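Local coordinates for protein dihydropteroate synthase (PDB 6UCZ) that catalyses the condensation of a pterin pyrophosphate with p-aminobenzoate to 7,8-dihydropteroate, a step of folate synthesis, and here holds a pterin monophosphate, at residues T29-I35 with Q269-V275; L62-A67 with D277-T281; L178-I182 with K226-L230; C235-S239 with L261-L265. All blocks are in the same frame, centred on the assembly; numbering follows the deposited sequence.

Contact 1 of 4, residues T29-I35 with Q269-V275. With PMM (pterin-6-yl-methyl-monophosphate), chain C.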
loop_
_atom_site.group_PDB
_atom_site.type_symbol
_atom_site.label_atom_id
_atom_site.label_comp_id
_atom_site.label_asym_id
_atom_site.label_seq_id
_atom_site.Cartn_x
_atom_site.Cartn_y
_atom_site.Cartn_z
ATOM N N THR A 29 14.716 5.283 -7.828
ATOM C CA THR A 29 14.227 6.046 -6.683
ATOM C C THR A 29 13.165 5.310 -5.863
ATOM O O THR A 29 12.412 5.964 -5.135
ATOM C CB THR A 29 13.694 7.401 -7.148
ATOM O OG1 THR A 29 13.143 7.269 -8.463
ATOM C CG2 THR A 29 14.825 8.430 -7.166
ATOM N N THR A 30 13.074 3.986 -5.976
ATOM C CA THR A 30 11.999 3.229 -5.338
ATOM C C THR A 30 12.087 3.331 -3.822
ATOM O O THR A 30 13.158 3.138 -3.237
ATOM C CB THR A 30 12.081 1.765 -5.775
ATOM O OG1 THR A 30 11.952 1.691 -7.195
ATOM C CG2 THR A 30 11.030 0.923 -5.109
ATOM N N LYS A 31 10.963 3.671 -3.184
ATOM C CA LYS A 31 10.913 3.792 -1.736
ATOM C C LYS A 31 10.369 2.518 -1.094
ATOM O O LYS A 31 9.470 1.876 -1.636
ATOM C CB LYS A 31 10.055 4.994 -1.327
ATOM C CG LYS A 31 10.735 6.337 -1.619
ATOM C CD LYS A 31 9.884 7.494 -1.112
ATOM C CE LYS A 31 10.535 8.857 -1.369
ATOM N NZ LYS A 31 11.831 9.051 -0.657
ATOM N N ILE A 32 10.928 2.164 0.064
ATOM C CA ILE A 32 10.511 0.996 0.828
ATOM C C ILE A 32 9.434 1.419 1.819
ATOM O O ILE A 32 9.685 2.247 2.705
ATOM C CB ILE A 32 11.692 0.359 1.571
ATOM C CG1 ILE A 32 12.805 -0.036 0.594
ATOM C CG2 ILE A 32 11.205 -0.854 2.357
ATOM C CD1 ILE A 32 14.060 -0.519 1.280
ATOM N N VAL A 33 8.248 0.834 1.686
ATOM C CA VAL A 33 7.137 1.075 2.600
ATOM C C VAL A 33 7.032 -0.160 3.486
ATOM O O VAL A 33 6.523 -1.208 3.065
ATOM C CB VAL A 33 5.839 1.350 1.840
ATOM C CG1 VAL A 33 4.682 1.610 2.805
ATOM C CG2 VAL A 33 6.034 2.514 0.874
ATOM N N GLY A 34 7.509 -0.034 4.722
ATOM C CA GLY A 34 7.475 -1.149 5.653
ATOM C C GLY A 34 6.097 -1.309 6.277
ATOM O O GLY A 34 5.499 -0.339 6.757
ATOM N N ILE A 35 5.614 -2.547 6.304
ATOM C CA ILE A 35 4.276 -2.849 6.800
ATOM C C ILE A 35 4.328 -3.000 8.314
ATOM O O ILE A 35 5.115 -3.791 8.851
ATOM C CB ILE A 35 3.721 -4.119 6.136
ATOM C CG1 ILE A 35 3.529 -3.908 4.636
ATOM C CG2 ILE A 35 2.416 -4.574 6.812
ATOM C CD1 ILE A 35 3.310 -5.219 3.865
ATOM N N GLN A 269 10.901 0.999 -12.239
ATOM C CA GLN A 269 10.753 2.322 -11.618
ATOM C C GLN A 269 9.451 2.464 -10.838
ATOM O O GLN A 269 8.902 3.566 -10.741
ATOM C CB GLN A 269 10.872 3.459 -12.645
ATOM C CG GLN A 269 12.186 3.466 -13.412
ATOM C CD GLN A 269 13.392 3.438 -12.487
ATOM O OE1 GLN A 269 14.217 2.525 -12.552
ATOM N NE2 GLN A 269 13.494 4.436 -11.613
ATOM N N VAL A 270 8.965 1.367 -10.251
ATOM C CA VAL A 270 7.827 1.461 -9.344
ATOM C C VAL A 270 8.231 2.320 -8.156
ATOM O O VAL A 270 9.315 2.150 -7.588
ATOM C CB VAL A 270 7.354 0.064 -8.912
ATOM C CG1 VAL A 270 6.304 0.192 -7.800
ATOM C CG2 VAL A 270 6.785 -0.687 -10.121
ATOM N N ASP A 271 7.369 3.273 -7.790
ATOM C CA ASP A 271 7.809 4.319 -6.871
ATOM C C ASP A 271 7.764 3.876 -5.417
ATOM O O ASP A 271 8.571 4.349 -4.607
ATOM C CB ASP A 271 6.970 5.577 -7.083
ATOM C CG ASP A 271 6.950 6.019 -8.538
ATOM O OD1 ASP A 271 6.321 5.312 -9.359
ATOM O OD2 ASP A 271 7.553 7.067 -8.862
ATOM N N PHE A 272 6.860 2.963 -5.070
ATOM C CA PHE A 272 6.729 2.496 -3.696
ATOM C C PHE A 272 6.522 0.992 -3.697
ATOM O O PHE A 272 5.679 0.487 -4.446
ATOM C CB PHE A 272 5.540 3.168 -2.982
ATOM C CG PHE A 272 5.648 4.668 -2.878
ATOM C CD1 PHE A 272 5.175 5.488 -3.887
ATOM C CD2 PHE A 272 6.210 5.250 -1.763
ATOM C CE1 PHE A 272 5.271 6.864 -3.782
ATOM C CE2 PHE A 272 6.312 6.623 -1.649
ATOM C CZ PHE A 272 5.846 7.432 -2.661
ATOM N N LEU A 273 7.230 0.287 -2.814
ATOM C CA LEU A 273 7.002 -1.140 -2.591
ATOM C C LEU A 273 6.564 -1.339 -1.149
ATOM O O LEU A 273 7.284 -0.957 -0.225
ATOM C CB LEU A 273 8.260 -1.964 -2.877
ATOM C CG LEU A 273 8.784 -1.942 -4.304
ATOM C CD1 LEU A 273 10.029 -2.829 -4.418
ATOM C CD2 LEU A 273 7.673 -2.424 -5.256
ATOM N N ARG A 274 5.386 -1.935 -0.959
ATOM C CA ARG A 274 4.819 -2.165 0.364
ATOM C C ARG A 274 5.151 -3.596 0.770
ATOM O O ARG A 274 4.632 -4.553 0.175
ATOM C CB ARG A 274 3.310 -1.900 0.329
ATOM C CG ARG A 274 2.617 -1.961 1.667
ATOM C CD ARG A 274 1.081 -1.722 1.537
ATOM N NE ARG A 274 0.459 -1.841 2.852
ATOM C CZ ARG A 274 0.075 -2.992 3.401
ATOM N NH1 ARG A 274 0.221 -4.134 2.735
ATOM N NH2 ARG A 274 -0.455 -3.003 4.615
ATOM N N VAL A 275 6.039 -3.748 1.754
ATOM C CA VAL A 275 6.709 -5.020 1.996
ATOM C C VAL A 275 6.782 -5.299 3.486
ATOM O O VAL A 275 6.777 -4.382 4.317
ATOM C CB VAL A 275 8.140 -5.035 1.391
ATOM C CG1 VAL A 275 8.078 -4.945 -0.121
ATOM C CG2 VAL A 275 8.994 -3.891 2.001
HETATM N N5 PMM C . -2.402 -4.846 0.710
HETATM C C6 PMM C . -2.884 -5.007 1.947
HETATM C C7 PMM C . -3.174 -3.918 2.747
HETATM N N8 PMM C . -3.019 -2.644 2.368
HETATM N N1 PMM C . -2.358 -1.178 0.750
HETATM C C2 PMM C . -1.893 -0.949 -0.472
HETATM N N2 PMM C . -1.734 0.309 -0.898
HETATM N N3 PMM C . -1.573 -1.950 -1.350
HETATM C C4 PMM C . -1.700 -3.296 -1.096
HETATM O O4 PMM C . -1.417 -4.136 -1.948
HETATM C C4A PMM C . -2.217 -3.596 0.257
HETATM C C8A PMM C . -2.535 -2.493 1.130
HETATM C C9 PMM C . -3.140 -6.431 2.374
HETATM O O10 PMM C . -1.878 -7.097 2.583
HETATM P PA PMM C . -1.339 -7.491 4.058
HETATM O O1P PMM C . -0.103 -8.363 3.787
HETATM O O2P PMM C . -2.385 -8.390 4.704
HETATM O O3P PMM C . -1.045 -6.258 4.845
HETATM O O HOH W 1 9.491 7.421 -4.432
HETATM O O HOH W 2 11.260 6.423 -10.018
#
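The guanidinium of Arg274 lies between Ile35 and the bound pterin-6-yl-methyl-monophosphate: Ile35 CG1 sits 3.7 Å over the centre of one face, and pterin N8 is 3.3 Å from CZ over the opposite face. The phosphorus is in plane at its edge, where NH1 donates to O3P at 3.3 Å and NH2 gives a weak second bond to the same oxygen. CG lies anti to the backbone N (chi1 -174°) and the chain runs on extended to NE, toward the ligand. The Phe272 ring has Val33 CG2 at its edge, 3.8 Å from CD2, while Lys31 runs alongside.

The side chains rise from two neighbouring parallel strands of the TIM barrel, 31-35 and 272-275, whose directions differ by 24°. Their hydrogen bonds alternate from Lys31 N to Asp271 O to Ile35 N to Val275 O. Before the strand, Thr30 OG1 donates to Val270 O (2.7 Å), nearly along the C=O axis. Ile32 CG2 packs on Val275 CG2 on the sheet's other side, toward helix 278-290.

Salt bridges from NE to Asp71 and NH2 to Asp114 also restrain the guanidinium. It thus contacts both ring and phosphate, and its positive charge probably steadies the latter.

Contact 2 of 4, residues L62-A67 with D277-T281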
loop_
_atom_site.group_PDB
_atom_site.type_symbol
_atom_site.label_atom_id
_atom_site.label_comp_id
_atom_site.label_asym_id
_atom_site.label_seq_id
_atom_site.Cartn_x
_atom_site.Cartn_y
_atom_site.Cartn_z
ATOM N N LEU A 62 11.992 -1.641 11.717
ATOM C CA LEU A 62 11.792 -1.278 10.316
ATOM C C LEU A 62 12.626 -0.059 9.946
ATOM O O LEU A 62 13.216 -0.002 8.862
ATOM C CB LEU A 62 10.313 -1.007 10.047
ATOM C CG LEU A 62 9.319 -2.165 10.189
ATOM C CD1 LEU A 62 7.893 -1.636 10.079
ATOM C CD2 LEU A 62 9.566 -3.234 9.150
ATOM N N ILE A 63 12.678 0.926 10.843
ATOM C CA ILE A 63 13.515 2.108 10.638
ATOM C C ILE A 63 14.980 1.716 10.490
ATOM O O ILE A 63 15.658 2.131 9.543
ATOM C CB ILE A 63 13.317 3.095 11.804
ATOM C CG1 ILE A 63 11.895 3.656 11.762
ATOM C CG2 ILE A 63 14.362 4.188 11.780
ATOM C CD1 ILE A 63 11.496 4.397 12.987
ATOM N N GLU A 64 15.488 0.914 11.428
ATOM C CA GLU A 64 16.917 0.613 11.441
ATOM C C GLU A 64 17.331 -0.216 10.223
ATOM O O GLU A 64 18.503 -0.191 9.823
ATOM C CB GLU A 64 17.302 -0.082 12.748
ATOM C CG GLU A 64 18.804 -0.332 12.887
ATOM C CD GLU A 64 19.623 0.967 12.881
ATOM O OE1 GLU A 64 19.083 2.025 13.286
ATOM O OE2 GLU A 64 20.805 0.931 12.468
ATOM N N HIS A 65 16.411 -0.991 9.653
ATOM C CA HIS A 65 16.726 -1.800 8.483
ATOM C C HIS A 65 16.475 -1.080 7.172
ATOM O O HIS A 65 16.545 -1.720 6.120
ATOM C CB HIS A 65 15.955 -3.120 8.500
ATOM C CG HIS A 65 16.478 -4.095 9.503
ATOM N ND1 HIS A 65 15.916 -4.265 10.749
ATOM C CD2 HIS A 65 17.534 -4.940 9.449
ATOM C CE1 HIS A 65 16.595 -5.180 11.415
ATOM N NE2 HIS A 65 17.582 -5.606 10.648
ATOM N N GLY A 66 16.152 0.207 7.205
ATOM C CA GLY A 66 16.171 1.028 6.017
ATOM C C GLY A 66 14.832 1.417 5.405
ATOM O O GLY A 66 14.809 1.829 4.231
ATOM N N ALA A 67 13.730 1.303 6.146
ATOM C CA ALA A 67 12.440 1.723 5.614
ATOM C C ALA A 67 12.455 3.214 5.311
ATOM O O ALA A 67 13.024 4.014 6.059
ATOM C CB ALA A 67 11.320 1.407 6.608
ATOM N N ASP A 277 9.449 -7.513 4.684
ATOM C CA ASP A 277 10.883 -7.609 4.967
ATOM C C ASP A 277 11.601 -6.439 4.306
ATOM O O ASP A 277 11.881 -6.458 3.102
ATOM C CB ASP A 277 11.464 -8.936 4.502
ATOM C CG ASP A 277 12.870 -9.137 5.001
ATOM O OD1 ASP A 277 13.633 -8.151 5.049
ATOM O OD2 ASP A 277 13.213 -10.273 5.378
ATOM N N VAL A 278 11.940 -5.442 5.125
ATOM C CA VAL A 278 12.553 -4.215 4.628
ATOM C C VAL A 278 14.020 -4.440 4.255
ATOM O O VAL A 278 14.517 -3.864 3.279
ATOM C CB VAL A 278 12.385 -3.114 5.692
ATOM C CG1 VAL A 278 13.429 -2.037 5.536
ATOM C CG2 VAL A 278 10.941 -2.548 5.636
ATOM N N LYS A 279 14.726 -5.290 5.006
ATOM C CA LYS A 279 16.126 -5.595 4.695
ATOM C C LYS A 279 16.270 -6.224 3.309
ATOM O O LYS A 279 17.068 -5.764 2.484
ATOM C CB LYS A 279 16.712 -6.521 5.766
ATOM C CG LYS A 279 18.236 -6.724 5.674
ATOM C CD LYS A 279 18.715 -7.836 6.602
ATOM C CE LYS A 279 20.181 -8.204 6.326
ATOM N NZ LYS A 279 20.650 -9.389 7.110
ATOM N N LEU A 280 15.488 -7.267 3.023
ATOM C CA LEU A 280 15.562 -7.896 1.712
ATOM C C LEU A 280 15.174 -6.927 0.606
ATOM O O LEU A 280 15.757 -6.951 -0.487
ATOM C CB LEU A 280 14.664 -9.130 1.669
ATOM C CG LEU A 280 15.170 -10.369 2.394
ATOM C CD1 LEU A 280 14.159 -11.503 2.218
ATOM C CD2 LEU A 280 16.556 -10.770 1.872
ATOM N N THR A 281 14.180 -6.071 0.860
ATOM C CA THR A 281 13.760 -5.124 -0.167
ATOM C C THR A 281 14.855 -4.105 -0.453
ATOM O O THR A 281 15.035 -3.683 -1.601
ATOM C CB THR A 281 12.467 -4.418 0.253
ATOM O OG1 THR A 281 11.488 -5.399 0.610
ATOM C CG2 THR A 281 11.910 -3.611 -0.910
#
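This contact closes the TIM barrel on its outer, helical layer, where the C-terminal end of helix 52-64 meets the start of the last helix, 278-290. Val278 faces the turn after the first helix and carries most of the contact. With chi1 at 157°, CG1 is roughly anti to the backbone N and reaches into the turn, 3.2 Å from His65 O and 3.4 Å from Ala67 N. The other methyl, CG2, is 3.8 Å from Leu62 CD2, the two side chains crossing at about a right angle, and also touches Ala67 CB. Beyond them lies strand 31-37, whose Ile32 packs on Val278.

The turn is a Schellman motif, with Ala67 N bonded to Leu62 O and Gly66 N to Ile63 O. Gly66 takes the positive phi (106°) of its C-prime position, and the chain passes round the valine methyl. Nearer the solvent, His65 CD2 lies 4.1 Å from Lys279 CB; the ring is tied to the last turn of the preceding helix by ND1 to Asp61 O.

The opposing helix is N-capped by Asp277. Its OD1 accepts from Leu280 N at 2.9 Å in a nearly straight bond (176°) that arrives from above the carboxylate plane. Asp277 O takes two donors from opposite faces of its plane: Thr281 N, and Thr281 OG1 at 2.7 Å.

Contact 3 of 4, residues L178-I182 with K226-L230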
loop_
_atom_site.group_PDB
_atom_site.type_symbol
_atom_site.label_atom_id
_atom_site.label_comp_id
_atom_site.label_asym_id
_atom_site.label_seq_id
_atom_site.Cartn_x
_atom_site.Cartn_y
_atom_site.Cartn_z
ATOM N N LEU A 178 -6.560 -5.079 -16.787
ATOM C CA LEU A 178 -5.671 -3.938 -16.592
ATOM C C LEU A 178 -6.336 -2.647 -17.053
ATOM O O LEU A 178 -6.199 -1.605 -16.402
ATOM C CB LEU A 178 -4.360 -4.161 -17.342
ATOM C CG LEU A 178 -3.236 -3.138 -17.127
ATOM C CD1 LEU A 178 -3.080 -2.788 -15.664
ATOM C CD2 LEU A 178 -1.935 -3.705 -17.660
ATOM N N ASN A 179 -7.058 -2.703 -18.175
ATOM C CA ASN A 179 -7.802 -1.541 -18.646
ATOM C C ASN A 179 -8.864 -1.118 -17.642
ATOM O O ASN A 179 -9.099 0.077 -17.450
ATOM C CB ASN A 179 -8.441 -1.827 -20.000
ATOM C CG ASN A 179 -7.424 -1.916 -21.115
ATOM O OD1 ASN A 179 -6.308 -1.415 -20.991
ATOM N ND2 ASN A 179 -7.803 -2.564 -22.209
ATOM N N GLU A 180 -9.540 -2.087 -17.016
ATOM C CA GLU A 180 -10.561 -1.759 -16.021
ATOM C C GLU A 180 -9.945 -1.127 -14.782
ATOM O O GLU A 180 -10.502 -0.169 -14.223
ATOM C CB GLU A 180 -11.353 -3.007 -15.633
ATOM C CG GLU A 180 -12.328 -3.514 -16.693
ATOM C CD GLU A 180 -13.123 -4.712 -16.202
ATOM O OE1 GLU A 180 -13.070 -4.995 -14.979
ATOM O OE2 GLU A 180 -13.799 -5.364 -17.031
ATOM N N ILE A 181 -8.812 -1.664 -14.321
ATOM C CA ILE A 181 -8.145 -1.087 -13.158
ATOM C C ILE A 181 -7.770 0.359 -13.437
ATOM O O ILE A 181 -7.962 1.240 -12.592
ATOM C CB ILE A 181 -6.902 -1.916 -12.781
ATOM C CG1 ILE A 181 -7.291 -3.279 -12.206
ATOM C CG2 ILE A 181 -5.979 -1.126 -11.810
ATOM C CD1 ILE A 181 -6.108 -4.230 -12.083
ATOM N N ILE A 182 -7.249 0.626 -14.634
ATOM C CA ILE A 182 -6.828 1.979 -14.982
ATOM C C ILE A 182 -8.026 2.926 -15.014
ATOM O O ILE A 182 -7.962 4.052 -14.498
ATOM C CB ILE A 182 -6.062 1.958 -16.317
ATOM C CG1 ILE A 182 -4.644 1.400 -16.098
ATOM C CG2 ILE A 182 -6.064 3.331 -16.982
ATOM C CD1 ILE A 182 -3.936 1.035 -17.362
ATOM N N LYS A 226 2.571 -0.198 -17.887
ATOM C CA LYS A 226 1.380 0.408 -18.477
ATOM C C LYS A 226 0.639 1.287 -17.472
ATOM O O LYS A 226 0.099 2.337 -17.838
ATOM C CB LYS A 226 0.454 -0.664 -19.047
ATOM C CG LYS A 226 -0.716 -0.069 -19.823
ATOM C CD LYS A 226 -1.570 -1.130 -20.500
ATOM C CE LYS A 226 -2.825 -0.518 -21.111
ATOM N NZ LYS A 226 -3.551 -1.494 -21.971
ATOM N N LEU A 227 0.597 0.885 -16.205
ATOM C CA LEU A 227 0.041 1.773 -15.190
ATOM C C LEU A 227 0.950 2.981 -14.967
ATOM O O LEU A 227 0.469 4.103 -14.768
ATOM C CB LEU A 227 -0.165 1.008 -13.885
ATOM C CG LEU A 227 -0.859 1.759 -12.746
ATOM C CD1 LEU A 227 -2.227 2.292 -13.164
ATOM C CD2 LEU A 227 -0.969 0.847 -11.537
ATOM N N LYS A 228 2.269 2.764 -14.993
ATOM C CA LYS A 228 3.221 3.856 -14.819
ATOM C C LYS A 228 3.098 4.896 -15.926
ATOM O O LYS A 228 3.362 6.081 -15.692
ATOM C CB LYS A 228 4.646 3.301 -14.800
ATOM C CG LYS A 228 5.038 2.587 -13.520
ATOM C CD LYS A 228 5.531 3.576 -12.497
ATOM C CE LYS A 228 6.677 4.404 -13.054
ATOM N NZ LYS A 228 7.016 5.488 -12.114
ATOM N N LYS A 229 2.705 4.478 -17.136
ATOM C CA LYS A 229 2.599 5.393 -18.268
ATOM C C LYS A 229 1.523 6.446 -18.066
ATOM O O LYS A 229 1.444 7.389 -18.858
ATOM C CB LYS A 229 2.325 4.624 -19.562
ATOM N N LEU A 230 0.694 6.307 -17.033
ATOM C CA LEU A 230 -0.296 7.328 -16.723
ATOM C C LEU A 230 0.350 8.603 -16.195
ATOM O O LEU A 230 -0.293 9.660 -16.205
ATOM C CB LEU A 230 -1.295 6.780 -15.709
ATOM C CG LEU A 230 -2.325 5.798 -16.260
ATOM C CD1 LEU A 230 -3.251 5.331 -15.157
ATOM C CD2 LEU A 230 -3.116 6.452 -17.372
#
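Lys226 leaves its helix with CG anti to the backbone N (chi1 -173°) and stays extended to its amine, a reach that carries NZ across to Asn179. Asn179 starts out pointing away, and with CG beside its backbone N (chi1 -71°) its amide still swings back to meet the amine. The contact joins two helices of the TIM barrel's outer layer, the long helix 174-194 and the short helix 224-228, which precedes strand 235-236.

Along the way the lysine uses its aliphatic part as well as its amine. Its CD lies 3.9 Å from Leu178 CD2, the two side chains crossing at a slant, and its CG is 4.2 Å from Ile182 CD1. Leu178 also touches Ile220 of helix 214-222.

Ile182 forms the middle of the apolar contact and splits its branches between two leucines. CG1 meets Leu227 CD1 at 3.9 Å, the side chains sliding past each other in opposite directions. CG2 meets Leu230 CD1, also at 3.9 Å. Leu227 and Leu230 reach further along the same long helix, to Leu185 and Cys186 respectively, so helix 224-228 and the residues just after it pack along helix 174-194.

The polar link lies at the exposed margin of this contact. There Lys226 NZ donates to Asn179 OD1 at 2.9 Å, in the carbonyl plane and on a lone pair, with a C=O...N angle of 144°.

Contact 4 of 4, residues C235-S239 with L261-L265. With PMM (pterin-6-yl-methyl-monophosphate), chain C.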
loop_
_atom_site.group_PDB
_atom_site.type_symbol
_atom_site.label_atom_id
_atom_site.label_comp_id
_atom_site.label_asym_id
_atom_site.label_seq_id
_atom_site.Cartn_x
_atom_site.Cartn_y
_atom_site.Cartn_z
ATOM N N CYS A 235 2.419 2.543 -6.437
ATOM C CA CYS A 235 2.730 1.692 -5.299
ATOM C C CYS A 235 2.296 0.262 -5.608
ATOM O O CYS A 235 1.202 0.038 -6.141
ATOM C CB CYS A 235 2.019 2.187 -4.034
ATOM S SG CYS A 235 2.240 1.153 -2.571
ATOM N N VAL A 236 3.137 -0.712 -5.269
ATOM C CA VAL A 236 2.771 -2.112 -5.451
ATOM C C VAL A 236 2.919 -2.847 -4.125
ATOM O O VAL A 236 3.968 -2.766 -3.476
ATOM C CB VAL A 236 3.619 -2.791 -6.544
ATOM C CG1 VAL A 236 3.341 -4.297 -6.569
ATOM C CG2 VAL A 236 3.324 -2.151 -7.888
ATOM N N GLY A 237 1.874 -3.586 -3.740
ATOM C CA GLY A 237 1.904 -4.405 -2.541
ATOM C C GLY A 237 1.819 -5.886 -2.851
ATOM O O GLY A 237 0.741 -6.495 -2.820
ATOM N N HIS A 238 2.969 -6.474 -3.184
ATOM C CA HIS A 238 3.063 -7.879 -3.560
ATOM C C HIS A 238 3.495 -8.774 -2.409
ATOM O O HIS A 238 3.431 -9.999 -2.542
ATOM C CB HIS A 238 4.063 -8.038 -4.716
ATOM C CG HIS A 238 5.449 -7.564 -4.378
ATOM N ND1 HIS A 238 5.715 -6.273 -3.966
ATOM C CD2 HIS A 238 6.641 -8.206 -4.388
ATOM C CE1 HIS A 238 7.009 -6.142 -3.731
ATOM N NE2 HIS A 238 7.596 -7.301 -3.986
ATOM N N SER A 239 3.927 -8.188 -1.292
ATOM C CA SER A 239 4.685 -8.917 -0.282
ATOM C C SER A 239 3.871 -10.036 0.355
ATOM O O SER A 239 2.827 -9.786 0.953
ATOM C CB SER A 239 5.183 -7.938 0.779
ATOM O OG SER A 239 5.989 -8.607 1.717
ATOM N N LEU A 261 10.740 -10.627 -6.901
ATOM C CA LEU A 261 9.854 -9.745 -7.653
ATOM C C LEU A 261 10.140 -8.279 -7.348
ATOM O O LEU A 261 10.077 -7.429 -8.246
ATOM C CB LEU A 261 8.391 -10.105 -7.357
ATOM C CG LEU A 261 7.322 -9.207 -7.975
ATOM C CD1 LEU A 261 7.471 -9.105 -9.504
ATOM C CD2 LEU A 261 5.961 -9.734 -7.588
ATOM N N SER A 262 10.475 -7.962 -6.088
ATOM C CA SER A 262 10.833 -6.588 -5.741
ATOM C C SER A 262 11.922 -6.046 -6.664
ATOM O O SER A 262 11.858 -4.889 -7.097
ATOM C CB SER A 262 11.300 -6.514 -4.289
ATOM O OG SER A 262 10.233 -6.758 -3.401
ATOM N N THR A 263 12.931 -6.870 -6.978
ATOM C CA THR A 263 13.995 -6.426 -7.876
ATOM C C THR A 263 13.433 -6.030 -9.232
ATOM O O THR A 263 13.772 -4.969 -9.770
ATOM C CB THR A 263 15.046 -7.523 -8.054
ATOM O OG1 THR A 263 15.576 -7.907 -6.783
ATOM C CG2 THR A 263 16.186 -7.010 -8.931
ATOM N N PHE A 264 12.550 -6.866 -9.790
ATOM C CA PHE A 264 11.936 -6.564 -11.081
ATOM C C PHE A 264 11.118 -5.277 -11.012
ATOM O O PHE A 264 11.201 -4.418 -11.900
ATOM C CB PHE A 264 11.039 -7.723 -11.511
ATOM C CG PHE A 264 10.133 -7.390 -12.661
ATOM C CD1 PHE A 264 10.583 -7.557 -13.971
ATOM C CD2 PHE A 264 8.844 -6.920 -12.448
ATOM C CE1 PHE A 264 9.762 -7.251 -15.050
ATOM C CE2 PHE A 264 8.011 -6.613 -13.525
ATOM C CZ PHE A 264 8.470 -6.776 -14.821
ATOM N N LEU A 265 10.286 -5.151 -9.983
ATOM C CA LEU A 265 9.452 -3.959 -9.846
ATOM C C LEU A 265 10.308 -2.702 -9.704
ATOM O O LEU A 265 10.010 -1.665 -10.307
ATOM C CB LEU A 265 8.524 -4.116 -8.646
ATOM C CG LEU A 265 7.475 -5.218 -8.743
ATOM C CD1 LEU A 265 6.751 -5.316 -7.412
ATOM C CD2 LEU A 265 6.499 -4.929 -9.879
HETATM N N5 PMM C . -2.402 -4.846 0.710
HETATM C C6 PMM C . -2.884 -5.007 1.947
HETATM C C7 PMM C . -3.174 -3.918 2.747
HETATM N N8 PMM C . -3.019 -2.644 2.368
HETATM N N1 PMM C . -2.358 -1.178 0.750
HETATM C C2 PMM C . -1.893 -0.949 -0.472
HETATM N N2 PMM C . -1.734 0.309 -0.898
HETATM N N3 PMM C . -1.573 -1.950 -1.350
HETATM C C4 PMM C . -1.700 -3.296 -1.096
HETATM O O4 PMM C . -1.417 -4.136 -1.948
HETATM C C4A PMM C . -2.217 -3.596 0.257
HETATM C C8A PMM C . -2.535 -2.493 1.130
HETATM C C9 PMM C . -3.140 -6.431 2.374
HETATM O O10 PMM C . -1.878 -7.097 2.583
HETATM P PA PMM C . -1.339 -7.491 4.058
HETATM O O1P PMM C . -0.103 -8.363 3.787
HETATM O O2P PMM C . -2.385 -8.390 4.704
HETATM O O3P PMM C . -1.045 -6.258 4.845
#
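Strand 235-236 runs on as a loop from Gly237 to Ser239, and helix 255-267 passes over it with CA atoms some 8 Å away, both at Val236 to Leu265 and at His238 to Leu261; strand, helix and following strand 272-275 form a beta-alpha-beta unit of the TIM barrel.

His238 fills the gap. Its chi1 of 60° places CG between the backbone N and the carbonyl carbon and turns the ring to the helix. Leu265 CD1 lies over one face in a CH-pi contact, 3.8 Å from the ring centroid and 13° off the normal. The same methyl touches Val236 CG1 (3.7 Å). Leu261 CD2 is 3.6 Å from His238 CD2, at a slant to the ring. At the edge, in plane, NE2 and Ser262 OG are hydrogen-bonded at 2.8 Å; Ser262 OG is also bonded to Thr258 O.

Gly237 instead borders the ligand, its O 3.3 Å from pterin O4 and hydrogen-bonded to Lys241. NE2 of the buried histidine is thus satisfied by the helix and one ring face is covered by leucine, which should limit the ring's rotation next to the glycine that borders the pterin.

All four contacts belong to one TIM barrel, whose sheet order places strand 272-275 between strands 31-37 and 235-236. Contact 1 joins the first strand to the last, closing the chain over 234 residues. Contacts 3 and 4 are nested inside that loop, contact 3 closing before contact 4 opens. Contact 4, centred about 8 Å from contact 1, shares its sheet through backbone bonds of Val236 with Phe272 and Arg274. Contact 2 interleaves with contact 1, their centres about 11 Å apart. Contact 3 is centred about 18 Å from contact 1 and 29 Å from contact 2, but Lys228 salt-bridges to Asp271. Contacts 1 and 4 thus border the ligand, while 2 and 3 lie in the outer helical layer.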